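Amorpha-4,11-diene synthase (Artemisia annua, PDB 4GAX) probably cyclises farnesyl diphosphate to a sesquiterpene in a metal-dependent reaction, the crystallised protein being an alpha-bisabolol synthase mutant. Local coordinates at residues Ser152-Val157 with Gln185-Ile190; Thr425-Met430 with Glu437-Ala442. All coordinates share one frame; numbering follows the deposited sequence.

Contact 1: Ser152-Val157 with Gln185-Ile190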
loop_
_atom_site.group_PDB
_atom_site.type_symbol
_atom_site.label_atom_id
_atom_site.label_comp_id
_atom_site.label_asym_id
_atom_site.label_seq_id
_atom_site.Cartn_x
_atom_site.Cartn_y
_atom_site.Cartn_z
ATOM N N SER A 152 -16.022 21.394 23.994
ATOM C CA SER A 152 -15.185 20.474 24.766
ATOM C C SER A 152 -14.270 19.585 23.903
ATOM O O SER A 152 -13.276 19.031 24.399
ATOM C CB SER A 152 -16.050 19.617 25.700
ATOM O OG SER A 152 -16.958 18.794 24.981
ATOM N N LEU A 153 -14.611 19.446 22.621
ATOM C CA LEU A 153 -13.799 18.668 21.693
ATOM C C LEU A 153 -12.438 19.305 21.488
ATOM O O LEU A 153 -11.419 18.614 21.504
ATOM C CB LEU A 153 -14.489 18.547 20.332
ATOM C CG LEU A 153 -15.692 17.611 20.258
ATOM C CD1 LEU A 153 -16.206 17.524 18.825
ATOM C CD2 LEU A 153 -15.309 16.239 20.793
ATOM N N LYS A 154 -12.436 20.622 21.282
ATOM C CA LYS A 154 -11.221 21.360 20.955
ATOM C C LYS A 154 -10.280 21.399 22.147
ATOM O O LYS A 154 -9.072 21.565 21.995
ATOM C CB LYS A 154 -11.560 22.787 20.526
ATOM C CG LYS A 154 -13.037 23.023 20.264
ATOM C CD LYS A 154 -13.385 24.493 20.478
ATOM C CE LYS A 154 -14.142 25.068 19.288
ATOM N NZ LYS A 154 -13.741 26.478 19.026
ATOM N N ASN A 155 -10.842 21.250 23.341
ATOM C CA ASN A 155 -10.035 21.274 24.549
ATOM C C ASN A 155 -9.621 19.872 24.967
ATOM O O ASN A 155 -9.513 19.562 26.155
ATOM C CB ASN A 155 -10.760 22.017 25.669
ATOM C CG ASN A 155 -11.010 23.469 25.320
ATOM O OD1 ASN A 155 -10.077 24.273 25.260
ATOM N ND2 ASN A 155 -12.270 23.813 25.073
ATOM N N HIS A 156 -9.398 19.028 23.965
ATOM C CA HIS A 156 -8.877 17.689 24.185
ATOM C C HIS A 156 -8.164 17.176 22.940
ATOM O O HIS A 156 -8.793 16.613 22.037
ATOM C CB HIS A 156 -9.988 16.719 24.572
ATOM C CG HIS A 156 -9.508 15.315 24.756
ATOM N ND1 HIS A 156 -10.232 14.217 24.346
ATOM C CD2 HIS A 156 -8.361 14.831 25.292
ATOM C CE1 HIS A 156 -9.557 13.117 24.626
ATOM N NE2 HIS A 156 -8.418 13.460 25.199
ATOM N N VAL A 157 -6.847 17.352 22.909
ATOM C CA VAL A 157 -6.058 17.032 21.727
ATOM C C VAL A 157 -6.220 15.591 21.262
ATOM O O VAL A 157 -6.438 15.340 20.073
ATOM C CB VAL A 157 -4.563 17.311 21.951
ATOM C CG1 VAL A 157 -3.786 17.093 20.657
ATOM C CG2 VAL A 157 -4.366 18.727 22.460
ATOM N N GLN A 185 -8.926 19.861 11.286
ATOM C CA GLN A 185 -7.773 20.441 10.575
ATOM C C GLN A 185 -7.454 21.836 11.064
ATOM O O GLN A 185 -6.285 22.171 11.298
ATOM C CB GLN A 185 -8.028 20.503 9.066
ATOM C CG GLN A 185 -7.435 19.355 8.269
ATOM C CD GLN A 185 -7.715 19.491 6.781
ATOM O OE1 GLN A 185 -8.450 20.389 6.358
ATOM N NE2 GLN A 185 -7.133 18.599 5.979
ATOM N N SER A 186 -8.488 22.661 11.216
ATOM C CA SER A 186 -8.264 24.050 11.607
ATOM C C SER A 186 -7.816 24.128 13.051
ATOM O O SER A 186 -6.904 24.878 13.382
ATOM C CB SER A 186 -9.514 24.917 11.392
ATOM O OG SER A 186 -10.559 24.556 12.280
ATOM N N HIS A 187 -8.449 23.345 13.917
ATOM C CA HIS A 187 -8.071 23.386 15.326
ATOM C C HIS A 187 -6.730 22.708 15.601
ATOM O O HIS A 187 -5.914 23.247 16.346
ATOM C CB HIS A 187 -9.194 22.846 16.207
ATOM C CG HIS A 187 -10.336 23.804 16.338
ATOM N ND1 HIS A 187 -11.408 23.813 15.466
ATOM C CD2 HIS A 187 -10.542 24.831 17.196
ATOM C CE1 HIS A 187 -12.237 24.784 15.805
ATOM N NE2 HIS A 187 -11.740 25.414 16.852
ATOM N N LEU A 188 -6.501 21.549 14.985
ATOM C CA LEU A 188 -5.230 20.843 15.150
ATOM C C LEU A 188 -4.031 21.655 14.656
ATOM O O LEU A 188 -2.975 21.663 15.305
ATOM C CB LEU A 188 -5.284 19.450 14.507
ATOM C CG LEU A 188 -6.146 18.407 15.244
ATOM C CD1 LEU A 188 -6.343 17.154 14.396
ATOM C CD2 LEU A 188 -5.542 18.037 16.606
ATOM N N SER A 189 -4.193 22.353 13.526
ATOM C CA SER A 189 -3.139 23.215 12.990
ATOM C C SER A 189 -2.672 24.245 14.011
ATOM O O SER A 189 -1.460 24.450 14.208
ATOM C CB SER A 189 -3.627 23.964 11.750
ATOM O OG SER A 189 -3.710 23.099 10.638
ATOM N N ILE A 190 -3.646 24.897 14.641
ATOM C CA ILE A 190 -3.381 25.940 15.629
ATOM C C ILE A 190 -2.743 25.337 16.879
ATOM O O ILE A 190 -1.773 25.871 17.404
ATOM C CB ILE A 190 -4.680 26.638 16.073
ATOM C CG1 ILE A 190 -5.305 27.409 14.914
ATOM C CG2 ILE A 190 -4.412 27.596 17.229
ATOM C CD1 ILE A 190 -6.668 27.994 15.263
#
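K154 NZ donates a hydrogen bond to H187 NE2 over 3.1 Å. The ammonium lies 32° out of the imidazole plane, oblique to the ring. The lysine side chain crosses the imidazole at a slant: CE comes within 3.4 Å of H187 NE2, CB is 4.0 Å from H187 CD2, and CG rides above one face near the rim. The first torsion of K154 is nearly eclipsed (chi1 -12°) and the chain bends again further out, which suggests a lysine that is either strained or loosely defined. The other ring nitrogen, H187 ND1, is hydrogen-bonded to the carbonyl of F183 one turn earlier. With both nitrogens engaged, the two bonds should limit the rotation of the imidazole, and the pattern is consistent with a neutral ring protonated at ND1, a state the nearby ammonium would be expected to favour. F183 also meets the imidazole with its own ring and touches K154.

Both segments belong to the all-helical N-terminal domain of a plant terpene synthase. Here the short helix 151-154 gives way to a turn, and H156 at the N-cap position leads into helix 157-167, which packs with helix 175-194. V157, the first residue of the new helix, adds a more distant approach, its backbone O lying 4.5 Å from L188 CD2. L188 turns its branched end into a layer formed with L160, L161 and Y164 of helix 157-167 and I206 and L210 of helix 200-211, while V157 rests on I191 and I206.

Contact 2: Thr425-Met430 with Glu437-Ala442; sequences TCYLGM and EAFEWA
The F439 ring takes the edge of Y427 on one face: Y427 CD1 stands over its centre, 3.6 Å from F439 CZ. This is a T-shaped stack, with centroids 4.9 Å apart and planes at 82°. At the rim of the phenylalanine, L428 CD2 makes a looser contact near the ring plane. The tyrosine has A438 O at its own edge, in the plane of the ring, and its phenol oxygen lies at the edge of the indole, with Y427 OH 3.3 Å from W441 CE3. W441 crosses the tyrosine at about a right angle; with its CG anti to the backbone N (chi1 -178°), the CE3 edge of the indole is brought to the phenol oxygen.

Helices 419-429 and 436-443 form an antiparallel hairpin, their local axes 11.5 Å apart, and the length of Y427 spans that separation. Its CE1 packs against A438 CB at 3.8 Å and A442 CB at 4.0 Å, beside the backbone that the phenol bonds to. There Y427 OH donates to A438 O at 2.9 Å, from well above the carbonyl plane and not along a lone pair. A442 N binds the same oxygen at 2.9 Å from the opposite face, so the helical bond survives alongside the tertiary one. The hairpin lies in the helical metal-binding domain of the synthase. F439 and A442 touch F383 of helix 374-399, Y427 meets L521 of helix 519-535, and T425 packs on helix 299-322, which carries the aspartate-rich DDIYD sequence.

In this buried setting the hydroxyl of Y427 is satisfied by a backbone carbonyl rather than a charged group, and the bond and the stack together should restrict the rotation of its ring.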
loop_
_atom_site.group_PDB
_atom_site.type_symbol
_atom_site.label_atom_id
_atom_site.label_comp_id
_atom_site.label_asym_id
_atom_site.label_seq_id
_atom_site.Cartn_x
_atom_site.Cartn_y
_atom_site.Cartn_z
ATOM N N THR A 425 -0.943 -10.881 -9.037
ATOM C CA THR A 425 0.386 -11.378 -8.653
ATOM C C THR A 425 0.371 -11.660 -7.155
ATOM O O THR A 425 1.008 -12.621 -6.675
ATOM C CB THR A 425 1.514 -10.387 -8.979
ATOM O OG1 THR A 425 1.593 -10.189 -10.398
ATOM C CG2 THR A 425 2.859 -10.926 -8.483
ATOM N N CYS A 426 -0.360 -10.832 -6.406
ATOM C CA CYS A 426 -0.574 -11.116 -4.976
ATOM C C CYS A 426 -1.374 -12.401 -4.773
ATOM O O CYS A 426 -1.128 -13.144 -3.811
ATOM C CB CYS A 426 -1.290 -9.962 -4.271
ATOM S SG CYS A 426 -0.206 -8.529 -3.997
ATOM N N TYR A 427 -2.348 -12.646 -5.656
ATOM C CA TYR A 427 -3.110 -13.887 -5.583
ATOM C C TYR A 427 -2.156 -15.084 -5.667
ATOM O O TYR A 427 -2.242 -16.028 -4.873
ATOM C CB TYR A 427 -4.110 -13.995 -6.733
ATOM C CG TYR A 427 -5.380 -13.175 -6.604
ATOM C CD1 TYR A 427 -6.498 -13.499 -7.364
ATOM C CD2 TYR A 427 -5.452 -12.058 -5.773
ATOM C CE1 TYR A 427 -7.666 -12.764 -7.285
ATOM C CE2 TYR A 427 -6.633 -11.312 -5.685
ATOM C CZ TYR A 427 -7.731 -11.674 -6.446
ATOM O OH TYR A 427 -8.908 -10.958 -6.378
ATOM N N LEU A 428 -1.250 -15.049 -6.640
ATOM C CA LEU A 428 -0.343 -16.173 -6.863
ATOM C C LEU A 428 0.581 -16.366 -5.670
ATOM O O LEU A 428 0.883 -17.499 -5.298
ATOM C CB LEU A 428 0.493 -15.962 -8.130
ATOM C CG LEU A 428 -0.287 -15.948 -9.444
ATOM C CD1 LEU A 428 0.681 -15.976 -10.639
ATOM C CD2 LEU A 428 -1.230 -17.138 -9.491
ATOM N N GLY A 429 1.022 -15.258 -5.073
ATOM C CA GLY A 429 1.922 -15.312 -3.933
ATOM C C GLY A 429 1.199 -15.768 -2.678
ATOM O O GLY A 429 1.822 -16.301 -1.760
ATOM N N MET A 430 -0.114 -15.557 -2.642
ATOM C CA MET A 430 -0.958 -16.000 -1.526
ATOM C C MET A 430 -1.911 -17.118 -1.919
ATOM O O MET A 430 -3.109 -17.069 -1.617
ATOM C CB MET A 430 -1.762 -14.825 -0.972
ATOM C CG MET A 430 -0.922 -13.825 -0.235
ATOM S SD MET A 430 -1.900 -12.486 0.517
ATOM C CE MET A 430 -1.216 -11.144 -0.439
ATOM N N GLU A 437 -13.569 -17.581 -6.438
ATOM C CA GLU A 437 -14.370 -16.363 -6.342
ATOM C C GLU A 437 -13.506 -15.113 -6.392
ATOM O O GLU A 437 -13.926 -14.089 -6.929
ATOM C CB GLU A 437 -15.218 -16.354 -5.060
ATOM C CG GLU A 437 -16.399 -17.326 -5.074
ATOM C CD GLU A 437 -15.972 -18.791 -5.122
ATOM O OE1 GLU A 437 -14.881 -19.114 -4.599
ATOM O OE2 GLU A 437 -16.723 -19.618 -5.694
ATOM N N ALA A 438 -12.301 -15.193 -5.834
ATOM C CA ALA A 438 -11.427 -14.038 -5.822
ATOM C C ALA A 438 -11.027 -13.721 -7.250
ATOM O O ALA A 438 -10.993 -12.555 -7.651
ATOM C CB ALA A 438 -10.212 -14.290 -4.966
ATOM N N PHE A 439 -10.743 -14.762 -8.028
ATOM C CA PHE A 439 -10.391 -14.558 -9.431
ATOM C C PHE A 439 -11.571 -14.081 -10.254
ATOM O O PHE A 439 -11.404 -13.257 -11.155
ATOM C CB PHE A 439 -9.789 -15.822 -10.043
ATOM C CG PHE A 439 -8.290 -15.839 -10.011
ATOM C CD1 PHE A 439 -7.566 -14.982 -10.824
ATOM C CD2 PHE A 439 -7.608 -16.702 -9.171
ATOM C CE1 PHE A 439 -6.179 -14.987 -10.801
ATOM C CE2 PHE A 439 -6.234 -16.718 -9.149
ATOM C CZ PHE A 439 -5.516 -15.857 -9.968
ATOM N N GLU A 440 -12.759 -14.604 -9.961
ATOM C CA GLU A 440 -13.968 -14.102 -10.597
ATOM C C GLU A 440 -14.090 -12.602 -10.336
ATOM O O GLU A 440 -14.395 -11.819 -11.245
ATOM C CB GLU A 440 -15.205 -14.838 -10.072
ATOM C CG GLU A 440 -15.280 -16.302 -10.471
ATOM C CD GLU A 440 -16.392 -17.046 -9.743
ATOM O OE1 GLU A 440 -17.064 -16.427 -8.884
ATOM O OE2 GLU A 440 -16.593 -18.248 -10.029
ATOM N N TRP A 441 -13.855 -12.200 -9.095
ATOM C CA TRP A 441 -13.858 -10.782 -8.754
ATOM C C TRP A 441 -12.870 -10.014 -9.634
ATOM O O TRP A 441 -13.232 -9.037 -10.295
ATOM C CB TRP A 441 -13.503 -10.580 -7.278
ATOM C CG TRP A 441 -13.534 -9.142 -6.889
ATOM C CD1 TRP A 441 -14.646 -8.382 -6.645
ATOM C CD2 TRP A 441 -12.411 -8.282 -6.707
ATOM N NE1 TRP A 441 -14.279 -7.100 -6.324
ATOM C CE2 TRP A 441 -12.910 -7.012 -6.349
ATOM C CE3 TRP A 441 -11.026 -8.461 -6.810
ATOM C CZ2 TRP A 441 -12.075 -5.930 -6.096
ATOM C CZ3 TRP A 441 -10.197 -7.386 -6.553
ATOM C CH2 TRP A 441 -10.723 -6.137 -6.200
ATOM N N ALA A 442 -11.627 -10.490 -9.646
ATOM C CA ALA A 442 -10.555 -9.912 -10.459
ATOM C C ALA A 442 -10.923 -9.732 -11.928
ATOM O O ALA A 442 -10.609 -8.701 -12.526
ATOM C CB ALA A 442 -9.284 -10.754 -10.336
#

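In the fold
Contact 1 and contact 2 lie on opposite sides of the chain's centre, about 43 Å apart between their own centres, and they share no helix. The first belongs to the N-terminal domain and is partly buried, 29 Å from the chain's centre. The second is buried in the metal-binding domain, 17 Å from that centre. Place and chemistry agree: a lysine meets an imidazole near the surface, whereas aromatic rings and alanine methyls pack in contact 2. Contact 1 spans 27 intervening residues, mostly helical; only six residues separate the segments of contact 2. In both, one side-chain hydrogen bond crosses between the segments.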